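Local coordinates for protein CalS10 (Micromonospora echinospora, PDB 6UK5) that probably transfers a methyl group from S-adenosylmethionine to an amino pentose during calicheamicin biosynthesis, at residues Ala56-Val61 with Ala67-Phe72; Ala87-Ala92 with Val99-Gly104. All blocks are in the same frame, centred on the assembly; numbering follows the deposited sequence.

Contact 1. Residues Ala56-Val61 with Ala67-Phe72; sequences ARLLDV and AHLETF. With SAM (S-adenosylmethionine), chain D.
H68 meets D60 through its CB, which sits 3.7 Å from D60 OD2, while the imidazole beyond leads away from the strand toward the cofactor. There ND1 stands 3.5 Å from SAM O, reached obliquely to the ring, and SAM N lies in plane at the ring's edge. On the far side of the ring NE2 is hydrogen-bonded to E40, so a histidine suits a place where one flat polar group must face both protein and ligand. The buried D60 carboxylate is turned 72° from the imidazole plane, and its OD1 is satisfied by the hydroxyl of T119. L69 comes next, and its branched end drops onto D60, with CD2 3.6 Å from D60 CB; the same methyl also approaches L58 CD2 at 4.3 Å. With an alanine in place of L69, CG and both methyls are gone, and D60 CB and L58 CD2 would probably lose apolar cover, opening a gap between strand and helix. F72 holds CG opposite its carbonyl carbon (chi1 -80°), which turns a ring face to L58: L58 CD1 rests 4.2 Å from the centroid of the F72 ring, 14° off the normal, a CH-pi contact. Strand 57-61 and helix 67-72 run nearly antiparallel, as expected for the first beta-alpha pair of a Rossmann-like methyltransferase, whose connecting loop is consistent with a glycine-rich GxGxxA-type turn.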
ATOM      1  N   ALA A  56     -42.496   3.718   1.687  1.00 71.69           N
ATOM      2  CA  ALA A  56     -42.189   4.504   0.497  1.00 69.70           C
ATOM      3  C   ALA A  56     -41.134   5.578   0.750  1.00 61.57           C
ATOM      4  O   ALA A  56     -40.332   5.880  -0.141  1.00 60.82           O
ATOM      5  CB  ALA A  56     -43.468   5.151  -0.043  1.00 63.00           C
ATOM      6  N   ARG A  57     -41.114   6.154   1.949  1.00 64.16           N
ATOM      7  CA  ARG A  57     -40.191   7.227   2.306  1.00 62.63           C
ATOM      8  C   ARG A  57     -39.136   6.699   3.270  1.00 64.58           C
ATOM      9  O   ARG A  57     -39.474   6.164   4.332  1.00 63.64           O
ATOM     10  CB  ARG A  57     -40.941   8.404   2.932  1.00 63.04           C
ATOM     11  CG  ARG A  57     -41.858   9.152   1.980  1.00 61.93           C
ATOM     12  CD  ARG A  57     -42.780  10.102   2.734  1.00 64.38           C
ATOM     13  NE  ARG A  57     -42.067  10.919   3.716  1.00 65.96           N
ATOM     14  CZ  ARG A  57     -41.330  11.989   3.428  1.00 66.86           C
ATOM     15  NH1 ARG A  57     -41.187  12.386   2.171  1.00 71.84           N
ATOM     16  NH2 ARG A  57     -40.727  12.659   4.401  1.00 64.71           N
ATOM     17  N   LEU A  58     -37.862   6.856   2.903  1.00 64.33           N
ATOM     18  CA  LEU A  58     -36.752   6.378   3.715  1.00 61.06           C
ATOM     19  C   LEU A  58     -35.711   7.473   3.897  1.00 66.41           C
ATOM     20  O   LEU A  58     -35.461   8.268   2.986  1.00 68.43           O
ATOM     21  CB  LEU A  58     -36.088   5.146   3.087  1.00 65.80           C
ATOM     22  CG  LEU A  58     -34.911   4.566   3.878  1.00 56.24           C
ATOM     23  CD1 LEU A  58     -34.900   3.055   3.738  1.00 58.39           C
ATOM     24  CD2 LEU A  58     -33.569   5.135   3.436  1.00 63.02           C
ATOM     25  N   LEU A  59     -35.107   7.499   5.085  1.00 67.64           N
ATOM     26  CA  LEU A  59     -34.028   8.421   5.425  1.00 67.28           C
ATOM     27  C   LEU A  59     -32.847   7.627   5.960  1.00 64.48           C
ATOM     28  O   LEU A  59     -32.991   6.878   6.931  1.00 60.81           O
ATOM     29  CB  LEU A  59     -34.490   9.455   6.457  1.00 62.03           C
ATOM     30  CG  LEU A  59     -33.390  10.285   7.124  1.00 66.30           C
ATOM     31  CD1 LEU A  59     -32.811  11.305   6.164  1.00 68.94           C
ATOM     32  CD2 LEU A  59     -33.940  10.978   8.363  1.00 63.23           C
ATOM     33  N   ASP A  60     -31.685   7.791   5.333  1.00 65.12           N
ATOM     34  CA  ASP A  60     -30.445   7.196   5.813  1.00 63.14           C
ATOM     35  C   ASP A  60     -29.697   8.251   6.619  1.00 57.46           C
ATOM     36  O   ASP A  60     -29.387   9.329   6.100  1.00 57.56           O
ATOM     37  CB  ASP A  60     -29.584   6.688   4.658  1.00 68.00           C
ATOM     38  CG  ASP A  60     -28.425   5.847   5.130  1.00 66.50           C
ATOM     39  OD1 ASP A  60     -28.417   5.462   6.320  1.00 64.07           O
ATOM     40  OD2 ASP A  60     -27.522   5.578   4.307  1.00 65.75           O
ATOM     41  N   VAL A  61     -29.412   7.939   7.880  1.00 56.35           N
ATOM     42  CA  VAL A  61     -28.813   8.883   8.815  1.00 52.39           C
ATOM     43  C   VAL A  61     -27.336   8.547   8.958  1.00 51.06           C
ATOM     44  O   VAL A  61     -26.975   7.387   9.197  1.00 51.25           O
ATOM     45  CB  VAL A  61     -29.529   8.845  10.174  1.00 49.57           C
ATOM     46  CG1 VAL A  61     -28.790   9.692  11.179  1.00 53.56           C
ATOM     47  CG2 VAL A  61     -30.964   9.329  10.025  1.00 53.36           C
ATOM     48  N   ALA A  67     -23.531   5.488  -0.274  1.00 61.92           N
ATOM     49  CA  ALA A  67     -23.424   4.204  -0.959  1.00 61.58           C
ATOM     50  C   ALA A  67     -24.658   3.343  -0.714  1.00 64.92           C
ATOM     51  O   ALA A  67     -25.222   2.765  -1.650  1.00 67.77           O
ATOM     52  CB  ALA A  67     -22.159   3.480  -0.502  1.00 58.91           C
ATOM     53  N   HIS A  68     -25.092   3.239   0.544  1.00 63.62           N
ATOM     54  CA  HIS A  68     -26.345   2.546   0.832  1.00 62.11           C
ATOM     55  C   HIS A  68     -27.506   3.204   0.098  1.00 68.69           C
ATOM     56  O   HIS A  68     -28.322   2.525  -0.537  1.00 68.30           O
ATOM     57  CB  HIS A  68     -26.608   2.523   2.341  1.00 58.22           C
ATOM     58  CG  HIS A  68     -25.854   1.456   3.073  1.00 56.51           C
ATOM     59  ND1 HIS A  68     -25.053   1.723   4.162  1.00 58.74           N
ATOM     60  CD2 HIS A  68     -25.809   0.114   2.894  1.00 55.68           C
ATOM     61  CE1 HIS A  68     -24.526   0.596   4.606  1.00 58.71           C
ATOM     62  NE2 HIS A  68     -24.970  -0.396   3.855  1.00 55.49           N
ATOM     63  N   LEU A  69     -27.595   4.533   0.180  1.00 70.78           N
ATOM     64  CA  LEU A  69     -28.718   5.240  -0.423  1.00 72.93           C
ATOM     65  C   LEU A  69     -28.831   4.965  -1.916  1.00 70.57           C
ATOM     66  O   LEU A  69     -29.942   4.939  -2.459  1.00 58.42           O
ATOM     67  CB  LEU A  69     -28.572   6.744  -0.188  1.00 73.73           C
ATOM     68  CG  LEU A  69     -29.003   7.256   1.181  1.00 72.05           C
ATOM     69  CD1 LEU A  69     -28.443   8.642   1.435  1.00 64.85           C
ATOM     70  CD2 LEU A  69     -30.507   7.255   1.274  1.00 76.12           C
ATOM     71  N   GLU A  70     -27.701   4.760  -2.596  1.00 70.64           N
ATOM     72  CA  GLU A  70     -27.746   4.470  -4.024  1.00 71.22           C
ATOM     73  C   GLU A  70     -28.650   3.282  -4.327  1.00 72.76           C
ATOM     74  O   GLU A  70     -29.441   3.319  -5.276  1.00 71.00           O
ATOM     75  CB  GLU A  70     -26.336   4.202  -4.551  1.00 66.90           C
ATOM     76  CG  GLU A  70     -26.286   3.969  -6.052  1.00 60.37           C
ATOM     77  CD  GLU A  70     -24.888   4.079  -6.620  1.00 60.95           C
ATOM     78  OE1 GLU A  70     -24.163   3.065  -6.607  1.00 64.01           O
ATOM     79  OE2 GLU A  70     -24.512   5.180  -7.074  1.00 65.13           O
ATOM     80  N   THR A  71     -28.552   2.218  -3.528  1.00 74.84           N
ATOM     81  CA  THR A  71     -29.389   1.047  -3.758  1.00 76.03           C
ATOM     82  C   THR A  71     -30.779   1.218  -3.156  1.00 72.61           C
ATOM     83  O   THR A  71     -31.746   0.658  -3.681  1.00 72.59           O
ATOM     84  CB  THR A  71     -28.709  -0.203  -3.201  1.00 76.76           C
ATOM     85  OG1 THR A  71     -27.474  -0.422  -3.895  1.00 75.81           O
ATOM     86  CG2 THR A  71     -29.597  -1.423  -3.395  1.00 74.92           C
ATOM     87  N   PHE A  72     -30.902   1.967  -2.056  1.00 72.92           N
ATOM     88  CA  PHE A  72     -32.225   2.222  -1.495  1.00 73.83           C
ATOM     89  C   PHE A  72     -33.113   2.953  -2.495  1.00 70.61           C
ATOM     90  O   PHE A  72     -34.325   2.710  -2.554  1.00 66.79           O
ATOM     91  CB  PHE A  72     -32.110   3.031  -0.199  1.00 73.76           C
ATOM     92  CG  PHE A  72     -31.749   2.207   1.012  1.00 71.78           C
ATOM     93  CD1 PHE A  72     -30.756   2.629   1.882  1.00 72.07           C
ATOM     94  CD2 PHE A  72     -32.415   1.022   1.291  1.00 71.31           C
ATOM     95  CE1 PHE A  72     -30.427   1.880   2.998  1.00 63.91           C
ATOM     96  CE2 PHE A  72     -32.089   0.270   2.405  1.00 70.44           C
ATOM     97  CZ  PHE A  72     -31.095   0.700   3.259  1.00 63.48           C
TER
HETATM   98  N   SAM D 302     -23.909   4.823   5.947  1.00 62.92           N
HETATM   99  CA  SAM D 302     -22.525   5.145   5.802  1.00 65.34           C
HETATM  100  C   SAM D 302     -21.762   4.090   4.944  1.00 62.85           C
HETATM  101  O   SAM D 302     -21.956   2.874   5.191  1.00 57.37           O
HETATM  102  OXT SAM D 302     -20.997   4.547   4.071  1.00 61.42           O
HETATM  103  CB  SAM D 302     -21.871   5.270   7.185  1.00 62.48           C
HETATM  104  CG  SAM D 302     -20.601   6.089   7.027  1.00 62.69           C
HETATM  105  SD  SAM D 302     -19.615   5.724   8.495  1.00 57.16           S
HETATM  106  CE  SAM D 302     -17.987   6.177   7.918  1.00 68.84           C
HETATM  107  C5' SAM D 302     -19.938   7.065   9.704  1.00 60.53           C
HETATM  108  C4' SAM D 302     -20.541   8.381   9.197  1.00 59.88           C
HETATM  109  O4' SAM D 302     -21.253   9.007  10.279  1.00 64.17           O
HETATM  110  C3' SAM D 302     -19.516   9.402   8.697  1.00 61.60           C
HETATM  111  O3' SAM D 302     -19.618   9.574   7.286  1.00 59.25           O
HETATM  112  C2' SAM D 302     -19.875  10.710   9.430  1.00 62.27           C
HETATM  113  O2' SAM D 302     -19.972  11.811   8.534  1.00 59.70           O
HETATM  114  C1' SAM D 302     -21.227  10.399  10.071  1.00 66.02           C
HETATM  115  N9  SAM D 302     -21.456  11.053  11.353  1.00 66.80           N
HETATM  116  C8  SAM D 302     -20.706  10.939  12.497  1.00 66.70           C
HETATM  117  N7  SAM D 302     -21.199  11.582  13.526  1.00 64.22           N
HETATM  118  C5  SAM D 302     -22.358  12.156  13.031  1.00 63.36           C
HETATM  119  C6  SAM D 302     -23.355  12.952  13.627  1.00 61.55           C
HETATM  120  N6  SAM D 302     -23.315  13.366  14.897  1.00 62.09           N
HETATM  121  N1  SAM D 302     -24.404  13.325  12.862  1.00 59.60           N
HETATM  122  C2  SAM D 302     -24.439  12.933  11.585  1.00 60.55           C
HETATM  123  N3  SAM D 302     -23.554  12.195  10.911  1.00 61.54           N
HETATM  124  C4  SAM D 302     -22.533  11.837  11.695  1.00 63.87           C

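Contact 2. Residues Ala87-Ala92 with Val99-Gly104; sequences AMLALA and VRLHAG. With SAM (S-adenosylmethionine), chain D.
L89 holds its CG on the far side of CB from its main-chain nitrogen (chi1 -174°), which sends the fork from helix 86-95 toward the strand. L101 takes the other choice: its CG lies beside N and opposite the carbonyl carbon (chi1 -59°), which brings one methyl, CD1, to A92. The two leucines therefore lie side by side, pointing opposite ways, and do not meet end on. L89 CD1 rests 3.6 Å from L101 CB, and the returning contact is made about one helical turn further on, where L101 CD1 lies 3.6 Å from A92 CB. Alanine suits that position because its single methyl lets the leucine end come down close to the helix backbone; L101 CD1 is equally near the A92 carbonyl carbon. The pair belongs to the beta-alpha-beta unit formed by strand 78-83, helix 86-95 and strand 101-103, the helix covering one side of a Rossmann-like sheet in which 101-103 is an outermost strand of this chain. Helix and strand run at 167° to each other, as a return from helix to the next parallel strand requires. The second methyl of L89, CD2, spreads along the strand instead, 3.8 Å from A103 N and 3.9 Å from A103 CB, where a small residue lets it settle over the main chain. The H102 side chain leaves its CA away from the helix, and its NE2 is hydrogen-bonded to E80 on the neighbouring strand. Each segment also supplies one residue to the SAM pocket. M88 brings CE to 3.8 Å from SAM O3', whereas G104 presents its carbonyl oxygen 3.6 Å from SAM C2 of the adenine.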
ATOM      1  N   ALA A  87     -17.655  16.806   3.394  1.00 61.47           N
ATOM      2  CA  ALA A  87     -16.875  16.127   2.367  1.00 63.28           C
ATOM      3  C   ALA A  87     -17.557  14.841   1.928  1.00 61.97           C
ATOM      4  O   ALA A  87     -17.572  14.514   0.737  1.00 64.84           O
ATOM      5  CB  ALA A  87     -15.464  15.842   2.874  1.00 69.79           C
ATOM      6  N   MET A  88     -18.137  14.100   2.874  1.00 59.81           N
ATOM      7  CA  MET A  88     -18.844  12.883   2.495  1.00 60.67           C
ATOM      8  C   MET A  88     -20.177  13.221   1.841  1.00 58.18           C
ATOM      9  O   MET A  88     -20.573  12.585   0.858  1.00 59.86           O
ATOM     10  CB  MET A  88     -19.068  11.992   3.721  1.00 60.60           C
ATOM     11  CG  MET A  88     -17.811  11.741   4.543  1.00 60.05           C
ATOM     12  SD  MET A  88     -16.652  10.586   3.780  1.00 59.59           S
ATOM     13  CE  MET A  88     -17.068   9.023   4.539  1.00 62.21           C
ATOM     14  N   LEU A  89     -20.877  14.227   2.371  1.00 58.28           N
ATOM     15  CA  LEU A  89     -22.121  14.685   1.765  1.00 59.41           C
ATOM     16  C   LEU A  89     -21.905  15.290   0.383  1.00 62.06           C
ATOM     17  O   LEU A  89     -22.838  15.301  -0.427  1.00 60.35           O
ATOM     18  CB  LEU A  89     -22.814  15.682   2.693  1.00 59.38           C
ATOM     19  CG  LEU A  89     -24.201  16.143   2.250  1.00 57.83           C
ATOM     20  CD1 LEU A  89     -25.202  15.018   2.408  1.00 59.88           C
ATOM     21  CD2 LEU A  89     -24.630  17.338   3.082  1.00 58.21           C
ATOM     22  N   ALA A  90     -20.704  15.793   0.090  1.00 63.86           N
ATOM     23  CA  ALA A  90     -20.421  16.289  -1.252  1.00 63.25           C
ATOM     24  C   ALA A  90     -20.476  15.149  -2.262  1.00 67.05           C
ATOM     25  O   ALA A  90     -21.273  15.171  -3.207  1.00 67.32           O
ATOM     26  CB  ALA A  90     -19.055  16.975  -1.280  1.00 72.43           C
ATOM     27  N   LEU A  91     -19.627  14.136  -2.074  1.00 67.37           N
ATOM     28  CA  LEU A  91     -19.665  12.977  -2.958  1.00 68.54           C
ATOM     29  C   LEU A  91     -21.042  12.331  -2.944  1.00 69.12           C
ATOM     30  O   LEU A  91     -21.476  11.772  -3.957  1.00 72.10           O
ATOM     31  CB  LEU A  91     -18.563  11.980  -2.588  1.00 63.49           C
ATOM     32  CG  LEU A  91     -17.128  12.438  -2.904  1.00 69.41           C
ATOM     33  CD1 LEU A  91     -16.716  13.739  -2.225  1.00 71.30           C
ATOM     34  CD2 LEU A  91     -16.123  11.330  -2.581  1.00 67.63           C
ATOM     35  N   ALA A  92     -21.739  12.387  -1.805  1.00 69.15           N
ATOM     36  CA  ALA A  92     -23.088  11.838  -1.739  1.00 68.45           C
ATOM     37  C   ALA A  92     -23.987  12.489  -2.784  1.00 69.26           C
ATOM     38  O   ALA A  92     -24.668  11.799  -3.550  1.00 69.31           O
ATOM     39  CB  ALA A  92     -23.665  12.035  -0.335  1.00 64.13           C
ATOM     40  N   VAL A  99     -31.529  13.659  -5.319  1.00 75.69           N
ATOM     41  CA  VAL A  99     -31.910  13.133  -4.012  1.00 72.05           C
ATOM     42  C   VAL A  99     -31.706  14.246  -2.995  1.00 68.11           C
ATOM     43  O   VAL A  99     -30.597  14.780  -2.870  1.00 66.22           O
ATOM     44  CB  VAL A  99     -31.093  11.887  -3.638  1.00 75.09           C
ATOM     45  CG1 VAL A  99     -31.555  11.320  -2.301  1.00 69.48           C
ATOM     46  CG2 VAL A  99     -31.195  10.849  -4.741  1.00 75.92           C
ATOM     47  N   ARG A 100     -32.767  14.591  -2.267  1.00 67.70           N
ATOM     48  CA  ARG A 100     -32.654  15.604  -1.224  1.00 67.42           C
ATOM     49  C   ARG A 100     -31.743  15.080  -0.122  1.00 68.57           C
ATOM     50  O   ARG A 100     -32.073  14.105   0.562  1.00 67.15           O
ATOM     51  CB  ARG A 100     -34.028  15.969  -0.666  1.00 68.43           C
ATOM     52  CG  ARG A 100     -33.979  17.136   0.322  1.00 71.20           C
ATOM     53  CD  ARG A 100     -33.556  18.441  -0.356  1.00 73.64           C
ATOM     54  NE  ARG A 100     -33.363  19.534   0.599  1.00 81.15           N
ATOM     55  CZ  ARG A 100     -32.177  20.047   0.931  1.00 78.35           C
ATOM     56  NH1 ARG A 100     -31.057  19.584   0.390  1.00 71.93           N
ATOM     57  NH2 ARG A 100     -32.111  21.039   1.808  1.00 87.60           N
ATOM     58  N   LEU A 101     -30.595  15.729   0.042  1.00 69.14           N
ATOM     59  CA  LEU A 101     -29.628  15.409   1.079  1.00 69.14           C
ATOM     60  C   LEU A 101     -29.508  16.604   2.012  1.00 69.93           C
ATOM     61  O   LEU A 101     -29.513  17.755   1.563  1.00 72.44           O
ATOM     62  CB  LEU A 101     -28.265  15.067   0.474  1.00 69.52           C
ATOM     63  CG  LEU A 101     -28.256  13.894  -0.507  1.00 69.03           C
ATOM     64  CD1 LEU A 101     -26.842  13.560  -0.947  1.00 76.74           C
ATOM     65  CD2 LEU A 101     -28.905  12.662   0.107  1.00 72.83           C
ATOM     66  N   HIS A 102     -29.388  16.326   3.305  1.00 68.46           N
ATOM     67  CA  HIS A 102     -29.362  17.357   4.328  1.00 69.54           C
ATOM     68  C   HIS A 102     -28.066  17.291   5.117  1.00 61.11           C
ATOM     69  O   HIS A 102     -27.611  16.207   5.495  1.00 59.65           O
ATOM     70  CB  HIS A 102     -30.548  17.206   5.287  1.00 68.42           C
ATOM     71  CG  HIS A 102     -31.870  17.109   4.598  1.00 75.64           C
ATOM     72  ND1 HIS A 102     -32.695  18.198   4.410  1.00 80.69           N
ATOM     73  CD2 HIS A 102     -32.512  16.053   4.046  1.00 78.13           C
ATOM     74  CE1 HIS A 102     -33.787  17.815   3.774  1.00 81.97           C
ATOM     75  NE2 HIS A 102     -33.702  16.517   3.543  1.00 77.70           N
ATOM     76  N   ALA A 103     -27.473  18.455   5.356  1.00 56.70           N
ATOM     77  CA  ALA A 103     -26.385  18.556   6.315  1.00 53.85           C
ATOM     78  C   ALA A 103     -27.001  18.668   7.702  1.00 55.28           C
ATOM     79  O   ALA A 103     -27.876  19.508   7.932  1.00 52.93           O
ATOM     80  CB  ALA A 103     -25.503  19.767   6.021  1.00 49.79           C
ATOM     81  N   GLY A 104     -26.555  17.825   8.621  1.00 56.97           N
ATOM     82  CA  GLY A 104     -27.184  17.814   9.928  1.00 59.15           C
ATOM     83  C   GLY A 104     -26.411  16.963  10.905  1.00 57.62           C
ATOM     84  O   GLY A 104     -25.497  16.219  10.539  1.00 54.51           O
TER
HETATM   85  N   SAM D 302     -23.909   4.823   5.947  1.00 62.92           N
HETATM   86  CA  SAM D 302     -22.525   5.145   5.802  1.00 65.34           C
HETATM   87  C   SAM D 302     -21.762   4.090   4.944  1.00 62.85           C
HETATM   88  O   SAM D 302     -21.956   2.874   5.191  1.00 57.37           O
HETATM   89  OXT SAM D 302     -20.997   4.547   4.071  1.00 61.42           O
HETATM   90  CB  SAM D 302     -21.871   5.270   7.185  1.00 62.48           C
HETATM   91  CG  SAM D 302     -20.601   6.089   7.027  1.00 62.69           C
HETATM   92  SD  SAM D 302     -19.615   5.724   8.495  1.00 57.16           S
HETATM   93  CE  SAM D 302     -17.987   6.177   7.918  1.00 68.84           C
HETATM   94  C5' SAM D 302     -19.938   7.065   9.704  1.00 60.53           C
HETATM   95  C4' SAM D 302     -20.541   8.381   9.197  1.00 59.88           C
HETATM   96  O4' SAM D 302     -21.253   9.007  10.279  1.00 64.17           O
HETATM   97  C3' SAM D 302     -19.516   9.402   8.697  1.00 61.60           C
HETATM   98  O3' SAM D 302     -19.618   9.574   7.286  1.00 59.25           O
HETATM   99  C2' SAM D 302     -19.875  10.710   9.430  1.00 62.27           C
HETATM  100  O2' SAM D 302     -19.972  11.811   8.534  1.00 59.70           O
HETATM  101  C1' SAM D 302     -21.227  10.399  10.071  1.00 66.02           C
HETATM  102  N9  SAM D 302     -21.456  11.053  11.353  1.00 66.80           N
HETATM  103  C8  SAM D 302     -20.706  10.939  12.497  1.00 66.70           C
HETATM  104  N7  SAM D 302     -21.199  11.582  13.526  1.00 64.22           N
HETATM  105  C5  SAM D 302     -22.358  12.156  13.031  1.00 63.36           C
HETATM  106  C6  SAM D 302     -23.355  12.952  13.627  1.00 61.55           C
HETATM  107  N6  SAM D 302     -23.315  13.366  14.897  1.00 62.09           N
HETATM  108  N1  SAM D 302     -24.404  13.325  12.862  1.00 59.60           N
HETATM  109  C2  SAM D 302     -24.439  12.933  11.585  1.00 60.55           C
HETATM  110  N3  SAM D 302     -23.554  12.195  10.911  1.00 61.54           N
HETATM  111  C4  SAM D 302     -22.533  11.837  11.695  1.00 63.87           C

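Contact 1 and contact 2 follow one another along the chain, pairing strand with helix and then helix with strand, and both involve strands of the same sheet, 57-61 and 101-103, which lie on either side of strand 78-83. Their centres are about 12 Å apart, yet they join directly: L69 CD1 lies 4.3 Å from L101 CD2, so the apolar layer continues from one to the other. Both also border SAM, at different parts of it. From contact 1, H68 lies close to the methionine carboxylate and amino group; from contact 2, M88 reaches the ribose and G104 the adenine. E83, at the end of strand 78-83, is hydrogen-bonded to SAM and is touched by M88 and L89.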